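Local coordinates for kelch domain-containing protein (Colletotrichum graminicola M1.001, PDB 5C86) that oxidises alcohols, probably by the copper-radical chemistry of the galactose oxidase and glyoxal oxidase family to which it belongs, at residues 168-173 / 218-223; 182-187 / 257-262; 198-203 / 210-215. All blocks are in the same frame, centred on the assembly; numbering follows the deposited sequence.

Interaction 1: residues 168-173 / 218-223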
# COMPACT_ATOMS: atom_id res chain seq x y z
N VAL A 168 -5.75 -17.84 9.84
CA VAL A 168 -7.17 -17.54 9.82
C VAL A 168 -7.59 -16.96 11.18
O VAL A 168 -7.25 -17.43 12.26
CB VAL A 168 -7.95 -18.82 9.47
CG1 VAL A 168 -9.46 -18.64 9.54
CG2 VAL A 168 -7.52 -19.38 8.13
N MET A 169 -8.41 -15.89 11.14
CA MET A 169 -8.93 -15.29 12.36
C MET A 169 -9.96 -16.22 13.03
O MET A 169 -10.52 -17.10 12.40
CB MET A 169 -9.67 -14.01 12.03
CG MET A 169 -8.81 -13.01 11.29
SD MET A 169 -8.98 -11.38 11.95
CE MET A 169 -10.71 -11.19 12.44
N GLN A 170 -10.24 -15.91 14.29
CA GLN A 170 -11.13 -16.77 15.09
C GLN A 170 -12.60 -16.63 14.67
O GLN A 170 -13.32 -17.58 14.78
CB GLN A 170 -10.95 -16.42 16.58
CG GLN A 170 -9.70 -16.89 17.29
CD GLN A 170 -9.75 -16.73 18.82
OE1 GLN A 170 -10.81 -16.64 19.43
NE2 GLN A 170 -8.58 -16.71 19.44
N ARG A 171 -13.03 -15.47 14.19
CA ARG A 171 -14.42 -15.12 14.01
C ARG A 171 -14.63 -14.36 12.71
O ARG A 171 -13.71 -13.69 12.19
CB ARG A 171 -14.90 -14.11 15.11
CG ARG A 171 -14.63 -14.55 16.55
CD ARG A 171 -14.87 -13.35 17.48
NE ARG A 171 -14.43 -13.48 18.86
CZ ARG A 171 -13.18 -13.38 19.33
NH1 ARG A 171 -12.10 -13.16 18.56
NH2 ARG A 171 -13.01 -13.51 20.64
N GLY A 172 -15.88 -14.36 12.29
CA GLY A 172 -16.40 -13.41 11.31
C GLY A 172 -16.20 -13.88 9.88
O GLY A 172 -15.64 -14.95 9.59
N MET A 173 -16.68 -13.02 9.00
CA MET A 173 -16.60 -13.21 7.54
C MET A 173 -15.19 -13.10 7.03
O MET A 173 -14.35 -12.40 7.61
CB MET A 173 -17.42 -12.12 6.82
CG MET A 173 -18.85 -12.21 7.22
SD MET A 173 -19.60 -10.59 7.15
CE MET A 173 -19.02 -9.90 5.59
N ASP A 218 -2.56 -7.84 21.53
CA ASP A 218 -3.65 -7.42 20.62
C ASP A 218 -4.63 -8.55 20.36
O ASP A 218 -4.32 -9.78 20.49
CB ASP A 218 -3.04 -6.95 19.28
CG ASP A 218 -3.93 -6.00 18.48
OD1 ASP A 218 -4.88 -5.42 19.06
OD2 ASP A 218 -3.62 -5.83 17.23
N GLU A 219 -5.83 -8.13 20.02
CA GLU A 219 -6.86 -9.04 19.53
C GLU A 219 -6.78 -9.16 17.99
O GLU A 219 -6.11 -8.40 17.32
CB GLU A 219 -8.27 -8.58 19.96
CG GLU A 219 -8.60 -8.49 21.46
CD GLU A 219 -8.23 -9.74 22.24
OE1 GLU A 219 -8.31 -10.89 21.72
OE2 GLU A 219 -7.85 -9.57 23.41
N ASP A 220 -7.52 -10.09 17.44
CA ASP A 220 -7.68 -10.17 16.00
C ASP A 220 -8.21 -8.79 15.49
O ASP A 220 -9.02 -8.10 16.14
CB ASP A 220 -8.73 -11.18 15.67
CG ASP A 220 -8.27 -12.61 15.89
OD1 ASP A 220 -7.07 -12.91 16.05
OD2 ASP A 220 -9.16 -13.50 15.80
N SER A 221 -7.67 -8.36 14.31
CA SER A 221 -7.79 -6.95 13.90
C SER A 221 -8.02 -6.88 12.40
O SER A 221 -7.31 -6.20 11.66
CB SER A 221 -6.47 -6.24 14.23
OG SER A 221 -6.27 -6.09 15.62
N MET A 222 -9.15 -7.42 11.96
CA MET A 222 -9.49 -7.42 10.56
C MET A 222 -9.67 -5.99 10.09
O MET A 222 -10.33 -5.21 10.77
CB MET A 222 -10.77 -8.18 10.33
CG MET A 222 -11.23 -8.24 8.86
SD MET A 222 -10.06 -8.94 7.68
CE MET A 222 -10.05 -10.65 8.14
N CYS A 223 -9.07 -5.67 8.94
CA CYS A 223 -9.12 -4.34 8.33
C CYS A 223 -8.59 -3.27 9.24
O CYS A 223 -9.00 -2.11 9.17
CB CYS A 223 -10.50 -4.00 7.79
SG CYS A 223 -10.96 -5.22 6.48
O HOH W 1 -9.28 -11.75 19.23
O HOH W 2 -11.74 -12.93 15.89
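D220 meets Q170 and R171 at the polar side of this loop-to-loop contact, and E219, just before it, joins in through water. E219 OE1 accepts a hydrogen bond from water 1 at 2.8 Å; the same water accepts from R171 NH1 and from D220 N. D220 comes next and carries the polar part of the contact. Its OD2 takes the backbone N-H of Q170 at 3.0 Å in an almost straight bond (172°), on the syn side but 28° out of the carboxylate plane. Water 2 donates to the same oxygen, 2.6 Å away, and lies in the guanidinium plane of R171, which donates to it through NH1. R171 NH1 is 4.0 Å from D220 OD2, beyond a salt bridge, and water 2 bridges the two groups. The other oxygen, OD1, is held by the backbone N of K196, and with both ends engaged the carboxylate should have little freedom to rotate. D220 and M169 slide past each other in opposite directions, with M169 SD 3.7 Å from D220 CB; the sulfur also lies near the backbone N of S221. M222 closes the contact: M169 bends at chi2 and chi3, placing CE 3.7 Å from M222 CB, while M222 CE packs back on M169 SD. Both segments are loops linking successive blades of the Kelch beta-propeller, and the M222 side chain lies about 7 Å from that of Y120, a copper ligand in another structure of this protein; the metal is absent here.

Interaction 2: residues 182-187 / 257-262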
# COMPACT_ATOMS: atom_id res chain seq x y z
N TRP A 182 4.09 -8.92 4.63
CA TRP A 182 5.31 -8.12 4.49
C TRP A 182 6.44 -9.00 3.99
O TRP A 182 6.91 -9.82 4.78
CB TRP A 182 5.65 -7.38 5.80
CG TRP A 182 4.67 -6.34 6.06
CD1 TRP A 182 3.62 -6.36 6.92
CD2 TRP A 182 4.54 -5.14 5.29
NE1 TRP A 182 2.85 -5.23 6.75
CE2 TRP A 182 3.39 -4.45 5.78
CE3 TRP A 182 5.25 -4.61 4.24
CZ2 TRP A 182 2.94 -3.29 5.19
CZ3 TRP A 182 4.83 -3.46 3.67
CH2 TRP A 182 3.66 -2.82 4.14
N SER A 183 6.89 -8.77 2.78
CA SER A 183 8.03 -9.51 2.26
C SER A 183 9.31 -9.16 2.96
O SER A 183 9.55 -8.00 3.38
CB SER A 183 8.20 -9.24 0.81
OG SER A 183 7.08 -9.70 0.09
N TRP A 184 10.14 -10.19 3.17
CA TRP A 184 11.36 -10.03 3.92
C TRP A 184 12.53 -10.88 3.31
O TRP A 184 12.45 -11.26 2.17
CB TRP A 184 11.09 -10.27 5.42
CG TRP A 184 12.09 -9.81 6.42
CD1 TRP A 184 12.73 -10.57 7.46
CD2 TRP A 184 12.63 -8.47 6.56
NE1 TRP A 184 13.55 -9.77 8.20
CE2 TRP A 184 13.52 -8.50 7.69
CE3 TRP A 184 12.38 -7.26 5.91
CZ2 TRP A 184 14.13 -7.37 8.13
CZ3 TRP A 184 13.03 -6.09 6.39
CH2 TRP A 184 13.91 -6.18 7.46
N LYS A 185 13.55 -11.14 4.10
CA LYS A 185 14.78 -11.70 3.60
C LYS A 185 14.56 -13.05 2.96
O LYS A 185 13.73 -13.84 3.47
CB LYS A 185 15.77 -11.75 4.72
CG LYS A 185 16.17 -10.38 5.27
CD LYS A 185 17.14 -10.46 6.45
CE LYS A 185 17.42 -9.05 7.03
NZ LYS A 185 18.64 -9.13 7.92
N ASN A 186 15.28 -13.30 1.87
CA ASN A 186 15.40 -14.66 1.27
C ASN A 186 14.07 -15.35 1.02
O ASN A 186 13.84 -16.52 1.39
CB ASN A 186 16.17 -15.49 2.29
CG ASN A 186 16.74 -16.79 1.69
OD1 ASN A 186 16.83 -16.94 0.50
ND2 ASN A 186 17.04 -17.71 2.53
N GLY A 187 13.16 -14.59 0.46
CA GLY A 187 11.91 -15.11 -0.03
C GLY A 187 10.90 -15.32 1.06
O GLY A 187 9.88 -15.92 0.77
N LEU A 257 6.25 -3.46 15.33
CA LEU A 257 6.84 -4.78 15.16
C LEU A 257 8.24 -4.60 14.68
O LEU A 257 8.51 -3.70 13.81
CB LEU A 257 6.09 -5.63 14.13
CG LEU A 257 4.58 -5.66 14.17
CD1 LEU A 257 4.02 -6.70 13.22
CD2 LEU A 257 3.88 -5.69 15.46
N THR A 258 9.21 -5.40 15.22
CA THR A 258 10.58 -5.32 14.74
C THR A 258 10.99 -6.69 14.30
O THR A 258 10.94 -7.62 15.10
CB THR A 258 11.54 -4.79 15.87
OG1 THR A 258 11.12 -3.51 16.37
CG2 THR A 258 12.94 -4.64 15.33
N LEU A 259 11.36 -6.85 13.04
CA LEU A 259 11.68 -8.09 12.40
C LEU A 259 13.14 -8.31 12.57
O LEU A 259 13.92 -7.39 12.34
CB LEU A 259 11.34 -8.07 10.89
CG LEU A 259 9.83 -8.34 10.58
CD1 LEU A 259 8.91 -7.37 11.27
CD2 LEU A 259 9.64 -8.25 9.10
N GLY A 260 13.49 -9.54 12.96
CA GLY A 260 14.88 -9.92 12.93
C GLY A 260 15.04 -10.84 11.74
O GLY A 260 14.92 -10.40 10.60
N GLU A 261 15.41 -12.08 11.99
CA GLU A 261 15.61 -13.03 10.91
C GLU A 261 14.29 -13.78 10.63
O GLU A 261 13.49 -13.93 11.50
CB GLU A 261 16.79 -13.98 11.19
CG GLU A 261 18.18 -13.31 11.11
CD GLU A 261 18.48 -12.54 9.81
OE1 GLU A 261 18.32 -13.11 8.72
OE2 GLU A 261 18.93 -11.35 9.87
N PRO A 262 14.06 -14.22 9.41
CA PRO A 262 12.88 -15.00 9.15
C PRO A 262 12.91 -16.24 9.98
O PRO A 262 13.99 -16.76 10.28
CB PRO A 262 12.95 -15.37 7.66
CG PRO A 262 14.19 -14.75 7.15
CD PRO A 262 14.91 -14.09 8.22
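The indole of W184 is gripped by L259 and G260, and this is the tight part of the contact. Its NE1 donates to G260 O at 2.8 Å and 171°, with the oxygen only 6° out of the ring plane, which anchors the N-H edge. Over one face L259 CD2 makes a CH-pi contact, 3.9 Å from the centroid of the five-membered ring and nearly on its normal; L259 CB lies over the same face, near NE1 and CE2. The opposite face carries K185 CG from the indole's own segment, offset toward the rim, and the two covered faces limit the tilt of the ring. P262 CD approaches obliquely, 4.2 Å from W184 CD1.

The solvent-exposed side is looser and more polar. There K185 runs extended beyond CG, and its NZ forms a salt bridge with E261 OE2 at 3.0 Å, met on the syn side; E261 is bent at chi2 (-53°), which turns CD back toward the lysine. P262 CG merely rests against K185 O.

The contact joins two adjacent blades: W184 and K185 follow strand 181-183 in the turn leading to strand 188-191, while L259 to P262 leave strand 254-258, with L259 also touching I236 of strand 235-239 and L190 of strand 188-191.

Interaction 3: residues 198-203 / 210-215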
# COMPACT_ATOMS: atom_id res chain seq x y z
N MET A 198 0.74 -14.23 14.42
CA MET A 198 1.59 -13.93 13.26
C MET A 198 2.37 -15.16 12.82
O MET A 198 2.74 -15.97 13.67
CB MET A 198 2.56 -12.81 13.61
CG MET A 198 1.90 -11.61 14.28
SD MET A 198 2.97 -10.18 14.50
CE MET A 198 4.14 -10.77 15.72
N ASN A 199 2.69 -15.25 11.56
CA ASN A 199 3.33 -16.45 10.97
C ASN A 199 4.31 -16.05 9.92
O ASN A 199 4.02 -15.18 9.07
CB ASN A 199 2.31 -17.32 10.36
CG ASN A 199 1.38 -17.97 11.40
OD1 ASN A 199 1.77 -18.98 12.04
ND2 ASN A 199 0.26 -17.37 11.67
N TRP A 200 5.45 -16.74 9.90
CA TRP A 200 6.33 -16.66 8.79
C TRP A 200 5.99 -17.66 7.72
O TRP A 200 5.62 -18.77 8.05
CB TRP A 200 7.76 -16.96 9.26
CG TRP A 200 8.39 -15.94 10.05
CD1 TRP A 200 8.60 -15.94 11.39
CD2 TRP A 200 8.94 -14.69 9.56
NE1 TRP A 200 9.26 -14.81 11.77
CE2 TRP A 200 9.47 -14.03 10.65
CE3 TRP A 200 9.02 -14.10 8.30
CZ2 TRP A 200 10.04 -12.76 10.56
CZ3 TRP A 200 9.64 -12.83 8.22
CH2 TRP A 200 10.13 -12.21 9.34
N TYR A 201 6.09 -17.26 6.45
CA TYR A 201 5.98 -18.09 5.28
C TYR A 201 7.25 -17.98 4.49
O TYR A 201 7.91 -16.91 4.44
CB TYR A 201 4.83 -17.71 4.39
CG TYR A 201 3.47 -18.00 5.01
CD1 TYR A 201 2.87 -19.22 4.82
CD2 TYR A 201 2.80 -17.07 5.80
CE1 TYR A 201 1.64 -19.52 5.39
CE2 TYR A 201 1.58 -17.36 6.37
CZ TYR A 201 1.00 -18.60 6.18
OH TYR A 201 -0.25 -18.95 6.69
N ASP A 202 7.68 -19.11 3.90
CA ASP A 202 8.81 -19.17 3.00
C ASP A 202 8.24 -19.54 1.69
O ASP A 202 7.46 -20.50 1.58
CB ASP A 202 9.80 -20.23 3.51
CG ASP A 202 11.08 -20.33 2.65
OD1 ASP A 202 11.21 -19.74 1.58
OD2 ASP A 202 11.97 -21.08 3.11
N THR A 203 8.54 -18.75 0.67
CA THR A 203 7.99 -18.89 -0.61
C THR A 203 8.90 -19.67 -1.56
O THR A 203 8.55 -19.75 -2.74
CB THR A 203 7.65 -17.53 -1.26
OG1 THR A 203 8.87 -16.80 -1.47
CG2 THR A 203 6.66 -16.73 -0.33
N THR A 210 6.03 -21.09 9.82
CA THR A 210 6.32 -21.24 11.22
C THR A 210 5.78 -20.06 12.01
O THR A 210 5.80 -18.95 11.48
CB THR A 210 7.83 -21.51 11.47
OG1 THR A 210 8.00 -22.19 12.71
CG2 THR A 210 8.72 -20.25 11.39
N PRO A 211 5.35 -20.27 13.26
CA PRO A 211 4.87 -19.15 14.05
C PRO A 211 5.89 -18.04 14.31
O PRO A 211 7.09 -18.27 14.48
CB PRO A 211 4.40 -19.80 15.35
CG PRO A 211 4.07 -21.21 14.98
CD PRO A 211 5.10 -21.57 13.92
N ALA A 212 5.41 -16.80 14.26
CA ALA A 212 6.23 -15.61 14.49
C ALA A 212 5.88 -14.97 15.83
O ALA A 212 6.44 -13.96 16.19
CB ALA A 212 5.97 -14.61 13.32
N GLY A 213 4.99 -15.59 16.60
CA GLY A 213 4.58 -15.08 17.85
C GLY A 213 3.20 -14.42 17.74
O GLY A 213 2.67 -14.23 16.61
N LEU A 214 2.65 -14.12 18.87
CA LEU A 214 1.48 -13.25 19.00
C LEU A 214 1.85 -11.81 18.80
O LEU A 214 2.94 -11.34 19.18
CB LEU A 214 0.83 -13.36 20.35
CG LEU A 214 0.20 -14.71 20.66
CD1 LEU A 214 -0.22 -14.76 22.12
CD2 LEU A 214 -1.00 -14.95 19.76
N ARG A 215 0.88 -11.04 18.28
CA ARG A 215 1.04 -9.61 18.19
C ARG A 215 0.78 -8.96 19.54
O ARG A 215 -0.24 -8.36 19.82
CB ARG A 215 0.15 -9.02 17.07
CG ARG A 215 0.45 -7.56 16.77
CD ARG A 215 -0.26 -6.96 15.53
NE ARG A 215 -1.69 -7.16 15.63
CZ ARG A 215 -2.36 -8.21 15.15
NH1 ARG A 215 -1.84 -9.04 14.30
NH2 ARG A 215 -3.63 -8.38 15.50
O HOH W 3 2.01 -17.16 16.07
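M198 and W200 both place CG anti to the carbonyl carbon (chi1 -49° and -71°), and on the same face of a beta hairpin they come up around the methyl group of A212. The hairpin, strands 197-202 and 208-214, forms one edge of a four-stranded propeller blade. M198 CB touches A212 CB at 3.9 Å from one direction, and the pyrrole part of W200 meets it obliquely from the other, CD1 lying 3.5 Å from A212 CB. The chi3 torsion of M198 (-68°), about CG-SD, turns CE to rest 3.7 Å from L214 O; SD lies 4.0 Å from R215 CB, the two side chains crossing at about a right angle. The polar ends of these neighbours are held by other parts of the chain: W200 NE1 by Q264 O, and the R215 guanidinium by a salt bridge to D218 and by carbonyls of the loop 192-195.

The backbones pair antiparallel. W200 N donates to T210 O at 2.7 Å and T210 N returns a bond to W200 O. N199 and P211 follow as a non-hydrogen-bonded pair, with N199 OD1 leaning over P211 CA and ND2 bound to Q191. Farther on, A212 and G213 together face M198, as in a beta bulge: A212 N donates to M198 O at 2.9 Å, from above its carbonyl plane, and M198 N donates to G213 O at 2.9 Å. Water 3 bridges the two strands here, giving a 2.8 Å hydrogen bond to M198 O and accepting a weak one from G213 N.

How the interactions relate
All three contacts involve the blade of strands 181-183, 188-191, 197-202 and 208-214. Interaction 3 pairs its last two strands; interaction 2 joins its first turn to the following blade, 225-270; interaction 1 connects the loops entering and leaving it. Along the chain interaction 3 falls between the segments of each other contact, while interactions 1 and 2 interleave. Centres of interactions 2 and 3 are 10 Å apart, and W184 CD1 packs on W200 CH2 at 3.6 Å. Centre to centre, interaction 1 lies about 16 Å from interaction 3, meeting it where S221 OG approaches R215 NH2, and about 22 Å from interaction 2. Together they join one blade to its neighbour and flanking loops, M222's lying near the copper ligands.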